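Local coordinates for effector protein Lem4 (lpg1101) (Legionella pneumophila subsp. pneumophila, PDB 6CGK), which is a membrane-associated protein tyrosine phosphatase that the bacterium translocates as an effector, the present chain being its haloacid dehalogenase (HAD) domain in an inactivated form, at residues Ile90-Asn96 and Asn114-Arg120; Arg54-Lys58 and Lys102-Phe107. The protein carries 1 engineered substitution. Residue numbers count along the deposited sequence, not the author numbering.

Contact 1 of 2, residues Ile90-Asn96 and Asn114-Arg120. With PO4 (phosphate ion), chain B.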
ATOM      1  N   ILE A  90       2.375   4.252  -6.226  1.00 25.99           N
ATOM      2  CA  ILE A  90       2.049   3.558  -4.984  1.00 27.98           C
ATOM      3  C   ILE A  90       1.513   2.181  -5.333  1.00 27.17           C
ATOM      4  O   ILE A  90       0.610   2.062  -6.174  1.00 26.98           O
ATOM      5  CB  ILE A  90       0.990   4.312  -4.156  1.00 24.37           C
ATOM      6  CG1 ILE A  90       1.448   5.750  -3.898  1.00 27.32           C
ATOM      7  CG2 ILE A  90       0.658   3.520  -2.861  1.00 24.10           C
ATOM      8  CD1 ILE A  90       0.373   6.589  -3.096  1.00 25.59           C
ATOM      9  N   VAL A  91       2.056   1.151  -4.686  1.00 24.25           N
ATOM     10  CA  VAL A  91       1.611  -0.226  -4.870  1.00 23.84           C
ATOM     11  C   VAL A  91       1.277  -0.778  -3.486  1.00 26.61           C
ATOM     12  O   VAL A  91       2.144  -0.797  -2.605  1.00 28.64           O
ATOM     13  CB  VAL A  91       2.679  -1.110  -5.544  1.00 19.88           C
ATOM     14  CG1 VAL A  91       2.157  -2.534  -5.675  1.00 23.26           C
ATOM     15  CG2 VAL A  91       3.091  -0.576  -6.892  1.00 24.72           C
ATOM     16  N   ILE A  92       0.029  -1.201  -3.279  1.00 22.99           N
ATOM     17  CA  ILE A  92      -0.378  -1.833  -2.015  1.00 23.72           C
ATOM     18  C   ILE A  92      -0.341  -3.348  -2.198  1.00 22.61           C
ATOM     19  O   ILE A  92      -0.923  -3.888  -3.152  1.00 25.38           O
ATOM     20  CB  ILE A  92      -1.764  -1.357  -1.556  1.00 23.03           C
ATOM     21  CG1 ILE A  92      -1.688   0.135  -1.191  1.00 24.42           C
ATOM     22  CG2 ILE A  92      -2.227  -2.235  -0.383  1.00 25.00           C
ATOM     23  CD1 ILE A  92      -3.062   0.764  -0.770  1.00 22.48           C
ATOM     24  N   ILE A  93       0.397  -4.045  -1.335  1.00 22.60           N
ATOM     25  CA  ILE A  93       0.500  -5.499  -1.428  1.00 20.70           C
ATOM     26  C   ILE A  93      -0.038  -6.068  -0.120  1.00 27.10           C
ATOM     27  O   ILE A  93       0.482  -5.756   0.960  1.00 29.73           O
ATOM     28  CB  ILE A  93       1.936  -5.997  -1.687  1.00 23.44           C
ATOM     29  CG1 ILE A  93       2.505  -5.341  -2.950  1.00 25.39           C
ATOM     30  CG2 ILE A  93       1.937  -7.529  -1.815  1.00 29.75           C
ATOM     31  CD1 ILE A  93       3.920  -5.879  -3.311  1.00 26.53           C
ATOM     32  N   SER A  94      -1.077  -6.885  -0.209  1.00 26.05           N
ATOM     33  CA  SER A  94      -1.797  -7.228   1.016  1.00 23.77           C
ATOM     34  C   SER A  94      -2.444  -8.592   0.880  1.00 24.72           C
ATOM     35  O   SER A  94      -2.940  -8.947  -0.190  1.00 26.86           O
ATOM     36  CB  SER A  94      -2.876  -6.173   1.321  1.00 24.41           C
ATOM     37  OG  SER A  94      -3.686  -6.556   2.431  1.00 23.91           O
ATOM     38  N   ARG A  95      -2.504  -9.338   2.002  1.00 24.24           N
ATOM     39  CA  ARG A  95      -3.302 -10.559   2.049  1.00 22.88           C
ATOM     40  C   ARG A  95      -4.781 -10.293   2.340  1.00 24.99           C
ATOM     41  O   ARG A  95      -5.546 -11.270   2.454  1.00 29.85           O
ATOM     42  CB  ARG A  95      -2.808 -11.533   3.132  1.00 28.08           C
ATOM     43  CG  ARG A  95      -1.348 -11.795   3.179  1.00 54.62           C
ATOM     44  CD  ARG A  95      -1.051 -12.926   4.153  1.00 66.06           C
ATOM     45  NE  ARG A  95       0.381 -13.213   4.198  1.00 80.99           N
ATOM     46  CZ  ARG A  95       1.244 -12.591   4.999  1.00 86.04           C
ATOM     47  NH1 ARG A  95       0.822 -11.641   5.830  1.00 87.38           N
ATOM     48  NH2 ARG A  95       2.528 -12.925   4.970  1.00 89.75           N
ATOM     49  N   ASN A  96      -5.179  -9.039   2.464  1.00 26.93           N
ATOM     50  CA  ASN A  96      -6.580  -8.717   2.698  1.00 26.78           C
ATOM     51  C   ASN A  96      -7.315  -8.607   1.354  1.00 27.84           C
ATOM     52  O   ASN A  96      -6.729  -8.704   0.276  1.00 24.37           O
ATOM     53  CB  ASN A  96      -6.686  -7.426   3.517  1.00 24.20           C
ATOM     54  CG  ASN A  96      -7.932  -7.389   4.384  1.00 28.87           C
ATOM     55  OD1 ASN A  96      -8.984  -7.868   3.980  1.00 31.48           O
ATOM     56  ND2 ASN A  96      -7.790  -6.888   5.603  1.00 29.30           N
ATOM     57  N   ASN A 114      -5.067   5.644  -9.083  1.00 29.94           N
ATOM     58  CA  ASN A 114      -3.729   5.360  -9.606  1.00 27.18           C
ATOM     59  C   ASN A 114      -2.942   4.444  -8.702  1.00 27.33           C
ATOM     60  O   ASN A 114      -1.802   4.109  -9.032  1.00 29.31           O
ATOM     61  CB  ASN A 114      -2.932   6.659  -9.804  1.00 29.43           C
ATOM     62  CG  ASN A 114      -3.516   7.562 -10.894  1.00 35.83           C
ATOM     63  OD1 ASN A 114      -3.665   8.774 -10.700  1.00 42.22           O
ATOM     64  ND2 ASN A 114      -3.846   6.977 -12.034  1.00 35.14           N
ATOM     65  N   ILE A 115      -3.501   4.044  -7.560  1.00 28.37           N
ATOM     66  CA  ILE A 115      -2.818   3.097  -6.684  1.00 29.13           C
ATOM     67  C   ILE A 115      -3.066   1.693  -7.206  1.00 26.45           C
ATOM     68  O   ILE A 115      -4.217   1.309  -7.466  1.00 30.96           O
ATOM     69  CB  ILE A 115      -3.320   3.240  -5.235  1.00 27.20           C
ATOM     70  CG1 ILE A 115      -2.988   4.634  -4.707  1.00 30.34           C
ATOM     71  CG2 ILE A 115      -2.730   2.104  -4.343  1.00 23.85           C
ATOM     72  CD1 ILE A 115      -3.610   4.932  -3.324  1.00 28.85           C
ATOM     73  N   ILE A 116      -1.989   0.907  -7.336  1.00 23.70           N
ATOM     74  CA  ILE A 116      -2.095  -0.493  -7.718  1.00 22.26           C
ATOM     75  C   ILE A 116      -2.242  -1.339  -6.462  1.00 26.16           C
ATOM     76  O   ILE A 116      -1.462  -1.200  -5.514  1.00 30.32           O
ATOM     77  CB  ILE A 116      -0.862  -0.925  -8.527  1.00 24.99           C
ATOM     78  CG1 ILE A 116      -0.797  -0.130  -9.828  1.00 30.67           C
ATOM     79  CG2 ILE A 116      -0.908  -2.439  -8.778  1.00 29.59           C
ATOM     80  CD1 ILE A 116       0.233  -0.648 -10.767  1.00 40.52           C
ATOM     81  N   ILE A 117      -3.253  -2.199  -6.444  1.00 26.56           N
ATOM     82  CA  ILE A 117      -3.541  -3.045  -5.292  1.00 21.80           C
ATOM     83  C   ILE A 117      -3.340  -4.496  -5.709  1.00 27.47           C
ATOM     84  O   ILE A 117      -4.011  -4.983  -6.630  1.00 25.08           O
ATOM     85  CB  ILE A 117      -4.968  -2.827  -4.761  1.00 24.09           C
ATOM     86  CG1 ILE A 117      -5.149  -1.386  -4.280  1.00 26.68           C
ATOM     87  CG2 ILE A 117      -5.255  -3.848  -3.654  1.00 23.85           C
ATOM     88  CD1 ILE A 117      -6.623  -1.053  -3.973  1.00 26.65           C
ATOM     89  N   TYR A 118      -2.434  -5.188  -5.018  1.00 24.51           N
ATOM     90  CA  TYR A 118      -2.240  -6.631  -5.206  1.00 22.25           C
ATOM     91  C   TYR A 118      -2.778  -7.328  -3.975  1.00 25.60           C
ATOM     92  O   TYR A 118      -2.110  -7.347  -2.926  1.00 26.63           O
ATOM     93  CB  TYR A 118      -0.766  -6.981  -5.418  1.00 23.33           C
ATOM     94  CG  TYR A 118      -0.221  -6.478  -6.724  1.00 23.57           C
ATOM     95  CD1 TYR A 118      -0.799  -6.840  -7.939  1.00 28.50           C
ATOM     96  CD2 TYR A 118       0.880  -5.643  -6.741  1.00 27.76           C
ATOM     97  CE1 TYR A 118      -0.244  -6.357  -9.186  1.00 30.76           C
ATOM     98  CE2 TYR A 118       1.434  -5.194  -7.954  1.00 27.22           C
ATOM     99  CZ  TYR A 118       0.860  -5.550  -9.156  1.00 33.63           C
ATOM    100  OH  TYR A 118       1.426  -5.065 -10.345  1.00 33.21           O
ATOM    101  N   PRO A 119      -3.986  -7.885  -4.045  1.00 27.56           N
ATOM    102  CA  PRO A 119      -4.692  -8.337  -2.838  1.00 26.21           C
ATOM    103  C   PRO A 119      -4.832  -9.851  -2.756  1.00 27.16           C
ATOM    104  O   PRO A 119      -4.287 -10.573  -3.609  1.00 29.09           O
ATOM    105  CB  PRO A 119      -6.060  -7.677  -3.006  1.00 29.25           C
ATOM    106  CG  PRO A 119      -6.315  -7.911  -4.518  1.00 28.41           C
ATOM    107  CD  PRO A 119      -4.903  -7.785  -5.194  1.00 28.98           C
ATOM    108  N   ARG A 120      -5.563 -10.366  -1.763  1.00 25.11           N
ATOM    109  CA  ARG A 120      -5.822 -11.792  -1.781  1.00 29.85           C
ATOM    110  C   ARG A 120      -6.723 -12.130  -2.967  1.00 29.73           C
ATOM    111  O   ARG A 120      -7.347 -11.247  -3.578  1.00 31.12           O
ATOM    112  CB  ARG A 120      -6.450 -12.257  -0.459  1.00 45.67           C
ATOM    113  CG  ARG A 120      -7.946 -12.211  -0.440  1.00 45.56           C
ATOM    114  CD  ARG A 120      -8.551 -12.937   0.822  1.00 41.28           C
ATOM    115  NE  ARG A 120      -8.400 -14.392   0.875  1.00 50.58           N
ATOM    116  CZ  ARG A 120      -9.265 -15.274   0.364  1.00 58.96           C
ATOM    117  NH1 ARG A 120      -9.041 -16.575   0.487  1.00 72.06           N
ATOM    118  NH2 ARG A 120     -10.352 -14.867  -0.279  1.00 60.16           N
TER
HETATM  119  P   PO4 B 301      -1.663  -7.470   5.097  1.00 33.97           P
HETATM  120  O1  PO4 B 301      -2.178  -6.214   4.414  1.00 29.75           O
HETATM  121  O2  PO4 B 301      -0.907  -8.410   4.163  1.00 28.30           O
HETATM  122  O3  PO4 B 301      -2.882  -8.195   5.650  1.00 31.50           O
HETATM  123  O4  PO4 B 301      -0.811  -7.100   6.292  1.00 32.37           O
HETATM  124  O   HOH W   1       0.247   5.395  -7.870  1.00 26.50           O
HETATM  125  O   HOH W   2      -6.064 -14.026   2.989  1.00 41.40           O
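The contact reaches the phosphate site of the HAD domain at the C-terminal end of strand 89-93, which pairs in parallel with 116-118; Phe24, Asp25 and Lys132 complete the site. Ser94, following Ile93, fits HAD motif II: its OG donates to PO4 O1 (2.5 Å) and Arg95 N to PO4 O2 (2.8 Å). Ser94 OG also accepts from Asn96 N (2.9 Å), an ST turn, so the same hydroxyl serves phosphate and backbone. Behind it the strands pair regularly: Ile116 N to Ile90 O (3.1 Å), Ile92 N to Ile116 O (2.7 Å), Tyr118 N to Ile92 O (2.7 Å) and Ser94 N to Tyr118 O (2.9 Å). Further along, Arg120 N donates to Asn96 O (2.9 Å). Arg95 and Asn96 send their side chains to Asp159 and to the magnesium ligand Asp25. On one sheet face Val91 CG1 packs on Tyr118 CD2 (3.5 Å), and Ile93 meets the edge of that ring; on the other, Ile92 CD1 touches Ile115 CG2 (3.8 Å). Helix 132-140 covers the Val91, Ile93 and Ile116 side, where His139 bonds the Tyr118 hydroxyl; helix 98-107 packs on Ile92 and Ile117, Ile90 meets helix 72-82, and strand 19-23 flanks strand 89-93.

Contact 2 of 2, residues Arg54-Lys58 and Lys102-Phe107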
ATOM      1  N   ARG A  54     -19.935  -0.436  -0.945  1.00 26.10           N
ATOM      2  CA  ARG A  54     -18.957  -0.246   0.115  1.00 23.67           C
ATOM      3  C   ARG A  54     -19.347   0.890   1.051  1.00 24.07           C
ATOM      4  O   ARG A  54     -19.168   0.785   2.265  1.00 27.23           O
ATOM      5  CB  ARG A  54     -17.582  -0.004  -0.517  1.00 22.45           C
ATOM      6  CG  ARG A  54     -17.045  -1.258  -1.190  1.00 22.21           C
ATOM      7  CD  ARG A  54     -15.607  -1.024  -1.706  1.00 23.52           C
ATOM      8  NE  ARG A  54     -15.436  -0.033  -2.787  1.00 23.70           N
ATOM      9  CZ  ARG A  54     -15.352  -0.366  -4.077  1.00 26.62           C
ATOM     10  NH1 ARG A  54     -15.498  -1.636  -4.442  1.00 25.07           N
ATOM     11  NH2 ARG A  54     -15.071   0.569  -5.016  1.00 26.37           N
ATOM     12  N   MET A  55     -19.831   2.007   0.502  1.00 24.42           N
ATOM     13  CA  MET A  55     -20.028   3.204   1.318  1.00 26.89           C
ATOM     14  C   MET A  55     -21.086   2.998   2.384  1.00 27.23           C
ATOM     15  O   MET A  55     -21.151   3.767   3.357  1.00 30.00           O
ATOM     16  CB  MET A  55     -20.396   4.395   0.426  1.00 29.39           C
ATOM     17  CG  MET A  55     -19.176   4.918  -0.376  1.00 37.18           C
ATOM     18  SD  MET A  55     -17.864   5.496   0.738  1.00 43.14           S
ATOM     19  CE  MET A  55     -18.906   6.184   1.989  1.00 27.59           C
ATOM     20  N   ARG A  56     -21.947   1.999   2.215  1.00 28.18           N
ATOM     21  CA  ARG A  56     -22.935   1.740   3.255  1.00 32.28           C
ATOM     22  C   ARG A  56     -22.294   1.319   4.571  1.00 31.16           C
ATOM     23  O   ARG A  56     -22.946   1.425   5.627  1.00 33.99           O
ATOM     24  CB  ARG A  56     -23.883   0.654   2.764  1.00 29.51           C
ATOM     25  CG  ARG A  56     -24.757   1.156   1.664  1.00 32.71           C
ATOM     26  CD  ARG A  56     -25.878   0.182   1.348  1.00 42.25           C
ATOM     27  NE  ARG A  56     -26.617   0.710   0.209  1.00 52.13           N
ATOM     28  CZ  ARG A  56     -26.535   0.206  -1.012  1.00 43.24           C
ATOM     29  NH1 ARG A  56     -25.785  -0.862  -1.226  1.00 40.46           N
ATOM     30  NH2 ARG A  56     -27.218   0.742  -2.001  1.00 48.33           N
ATOM     31  N   TYR A  57     -21.066   0.795   4.522  1.00 25.50           N
ATOM     32  CA  TYR A  57     -20.298   0.391   5.697  1.00 27.60           C
ATOM     33  C   TYR A  57     -19.554   1.539   6.382  1.00 28.13           C
ATOM     34  O   TYR A  57     -18.932   1.307   7.428  1.00 28.10           O
ATOM     35  CB  TYR A  57     -19.311  -0.724   5.293  1.00 23.86           C
ATOM     36  CG  TYR A  57     -20.084  -2.009   5.106  1.00 26.62           C
ATOM     37  CD1 TYR A  57     -20.772  -2.266   3.918  1.00 27.60           C
ATOM     38  CD2 TYR A  57     -20.236  -2.915   6.164  1.00 26.68           C
ATOM     39  CE1 TYR A  57     -21.532  -3.441   3.769  1.00 25.82           C
ATOM     40  CE2 TYR A  57     -20.986  -4.096   6.020  1.00 26.69           C
ATOM     41  CZ  TYR A  57     -21.640  -4.335   4.825  1.00 27.62           C
ATOM     42  OH  TYR A  57     -22.414  -5.472   4.692  1.00 29.40           O
ATOM     43  N   LYS A  58     -19.616   2.772   5.863  1.00 26.33           N
ATOM     44  CA  LYS A  58     -18.797   3.817   6.461  1.00 28.67           C
ATOM     45  C   LYS A  58     -19.173   4.064   7.915  1.00 28.44           C
ATOM     46  O   LYS A  58     -18.294   4.282   8.760  1.00 33.91           O
ATOM     47  CB  LYS A  58     -18.908   5.121   5.679  1.00 29.90           C
ATOM     48  CG  LYS A  58     -17.878   6.153   6.169  1.00 32.58           C
ATOM     49  CD  LYS A  58     -17.887   7.443   5.328  1.00 33.34           C
ATOM     50  CE  LYS A  58     -16.953   8.514   5.900  1.00 30.14           C
ATOM     51  NZ  LYS A  58     -17.207   8.913   7.299  1.00 31.52           N
ATOM     52  N   LYS A 102     -10.184  -1.055  -0.812  1.00 23.25           N
ATOM     53  CA  LYS A 102     -10.824   0.079  -1.493  1.00 19.88           C
ATOM     54  C   LYS A 102     -11.816   0.785  -0.587  1.00 22.40           C
ATOM     55  O   LYS A 102     -11.919   2.018  -0.606  1.00 25.33           O
ATOM     56  CB  LYS A 102     -11.542  -0.377  -2.771  1.00 21.45           C
ATOM     57  CG  LYS A 102     -10.580  -0.838  -3.881  1.00 24.61           C
ATOM     58  CD  LYS A 102     -11.350  -1.235  -5.131  1.00 26.24           C
ATOM     59  CE  LYS A 102     -10.431  -1.532  -6.305  1.00 34.81           C
ATOM     60  NZ  LYS A 102     -11.259  -2.010  -7.448  1.00 39.76           N
ATOM     61  N   ALA A 103     -12.595   0.014   0.188  1.00 21.93           N
ATOM     62  CA  ALA A 103     -13.571   0.627   1.069  1.00 23.73           C
ATOM     63  C   ALA A 103     -12.899   1.564   2.059  1.00 23.98           C
ATOM     64  O   ALA A 103     -13.367   2.679   2.299  1.00 28.18           O
ATOM     65  CB  ALA A 103     -14.362  -0.476   1.815  1.00 24.05           C
ATOM     66  N   LEU A 104     -11.830   1.105   2.711  1.00 23.34           N
ATOM     67  CA  LEU A 104     -11.211   1.960   3.730  1.00 24.38           C
ATOM     68  C   LEU A 104     -10.602   3.209   3.091  1.00 22.99           C
ATOM     69  O   LEU A 104     -10.740   4.315   3.627  1.00 25.59           O
ATOM     70  CB  LEU A 104     -10.130   1.189   4.503  1.00 24.65           C
ATOM     71  CG  LEU A 104     -10.746   0.561   5.776  1.00 27.52           C
ATOM     72  CD1 LEU A 104     -11.895  -0.366   5.436  1.00 27.13           C
ATOM     73  CD2 LEU A 104      -9.685  -0.175   6.582  1.00 29.29           C
ATOM     74  N   LEU A 105      -9.921   3.056   1.959  1.00 26.04           N
ATOM     75  CA  LEU A 105      -9.458   4.246   1.234  1.00 24.95           C
ATOM     76  C   LEU A 105     -10.618   5.202   0.944  1.00 28.34           C
ATOM     77  O   LEU A 105     -10.508   6.424   1.141  1.00 29.61           O
ATOM     78  CB  LEU A 105      -8.770   3.811  -0.050  1.00 25.93           C
ATOM     79  CG  LEU A 105      -7.486   2.990   0.179  1.00 25.29           C
ATOM     80  CD1 LEU A 105      -6.988   2.341  -1.132  1.00 24.09           C
ATOM     81  CD2 LEU A 105      -6.388   3.852   0.816  1.00 27.97           C
ATOM     82  N   GLU A 106     -11.734   4.673   0.441  1.00 26.65           N
ATOM     83  CA  GLU A 106     -12.887   5.527   0.146  1.00 26.85           C
ATOM     84  C   GLU A 106     -13.458   6.197   1.393  1.00 27.85           C
ATOM     85  O   GLU A 106     -13.853   7.367   1.352  1.00 28.31           O
ATOM     86  CB  GLU A 106     -13.960   4.719  -0.579  1.00 30.39           C
ATOM     87  CG  GLU A 106     -13.528   4.398  -2.007  1.00 26.77           C
ATOM     88  CD  GLU A 106     -14.207   3.193  -2.601  1.00 29.69           C
ATOM     89  OE1 GLU A 106     -15.061   2.564  -1.911  1.00 27.35           O
ATOM     90  OE2 GLU A 106     -13.860   2.869  -3.761  1.00 29.39           O
ATOM     91  N   PHE A 107     -13.566   5.454   2.501  1.00 30.90           N
ATOM     92  CA  PHE A 107     -14.054   6.024   3.747  1.00 31.90           C
ATOM     93  C   PHE A 107     -13.226   7.215   4.185  1.00 28.62           C
ATOM     94  O   PHE A 107     -13.733   8.099   4.875  1.00 31.86           O
ATOM     95  CB  PHE A 107     -14.013   4.978   4.882  1.00 34.45           C
ATOM     96  CG  PHE A 107     -14.901   3.767   4.685  1.00 30.96           C
ATOM     97  CD1 PHE A 107     -16.031   3.798   3.880  1.00 30.46           C
ATOM     98  CD2 PHE A 107     -14.570   2.582   5.327  1.00 29.09           C
ATOM     99  CE1 PHE A 107     -16.847   2.641   3.738  1.00 28.47           C
ATOM    100  CE2 PHE A 107     -15.388   1.426   5.217  1.00 26.04           C
ATOM    101  CZ  PHE A 107     -16.502   1.457   4.399  1.00 27.75           C
TER
HETATM  102  O   HOH W   3     -14.168   8.055   8.028  1.00 44.37           O
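Start with Arg54, whose guanidinium has all three nitrogens engaged. NE of Arg54 donates to Glu106 OE1 at 2.8 Å and NH2 of Arg54 to Glu106 OE2 at 2.9 Å, so the two charged groups meet in a bidentate salt bridge; the remaining nitrogen, NH1, bonds the carbonyl of Lys48. Glu106 OE2 takes a further hydrogen bond from His112. One face of the guanidinium lies against the side chain of Lys102, with Arg54 NE 3.9 Å from Lys102 CB, while the Lys102 ammonium turns to Glu98 one helical turn back. The backbone is served locally: Tyr57 N donates to Arg54 O (2.9 Å), and Lys58 N to Met55 O (3.1 Å) closes a type I beta turn between helices 51-55 and 58-62; in the other segment Glu106 N donates to Lys102 O (2.9 Å) and Phe107 N to Ala103 O (2.8 Å), regular i to i-4 helix bonds. Together with helix 40-46, these short helices belong to the insertion between strand 19-23 and helix 72-82, the position of C1 caps in HAD enzymes, and the contact joins it to helix 98-107 of the core domain. Phe107 is the apolar anchor. Lys58 CA sits over the ring face in a CH-pi contact, 3.8 Å from the centroid; Met55 SD approaches the edge, 4.0 Å from Phe107 CD1, as a Met-aromatic contact; and Tyr57 CB is 3.7 Å from Phe107 CZ. Lys58 NZ pairs with Asp62 and also makes a weak bond to a water (3.2 Å), which in turn donates to Phe107 O at 3.2 Å.

How the contacts relate
Helix 98-107 ties the two contacts together: it is the crossover of the beta-alpha-beta unit whose strands pair in contact 1, and its outer side carries contact 2. Centres lie about 16 Å apart, yet the two meet directly, Ile117 CD1 against Lys102 CG (4.0 Å) and Ile92 CD1 against Leu105 CD1 (4.2 Å): Leu105 faces the sheet, Glu106 and Phe107 the insertion, and Lys102 touches both. Contact 1 is the more buried, though not wholly enclosed, held by main-chain bonds and branched aliphatics, with the phosphate bound at one end. Contact 2 is more peripheral and depends mainly on side chains, with no backbone-to-backbone bond across its segments: a salt bridge, an aromatic anchor and a water.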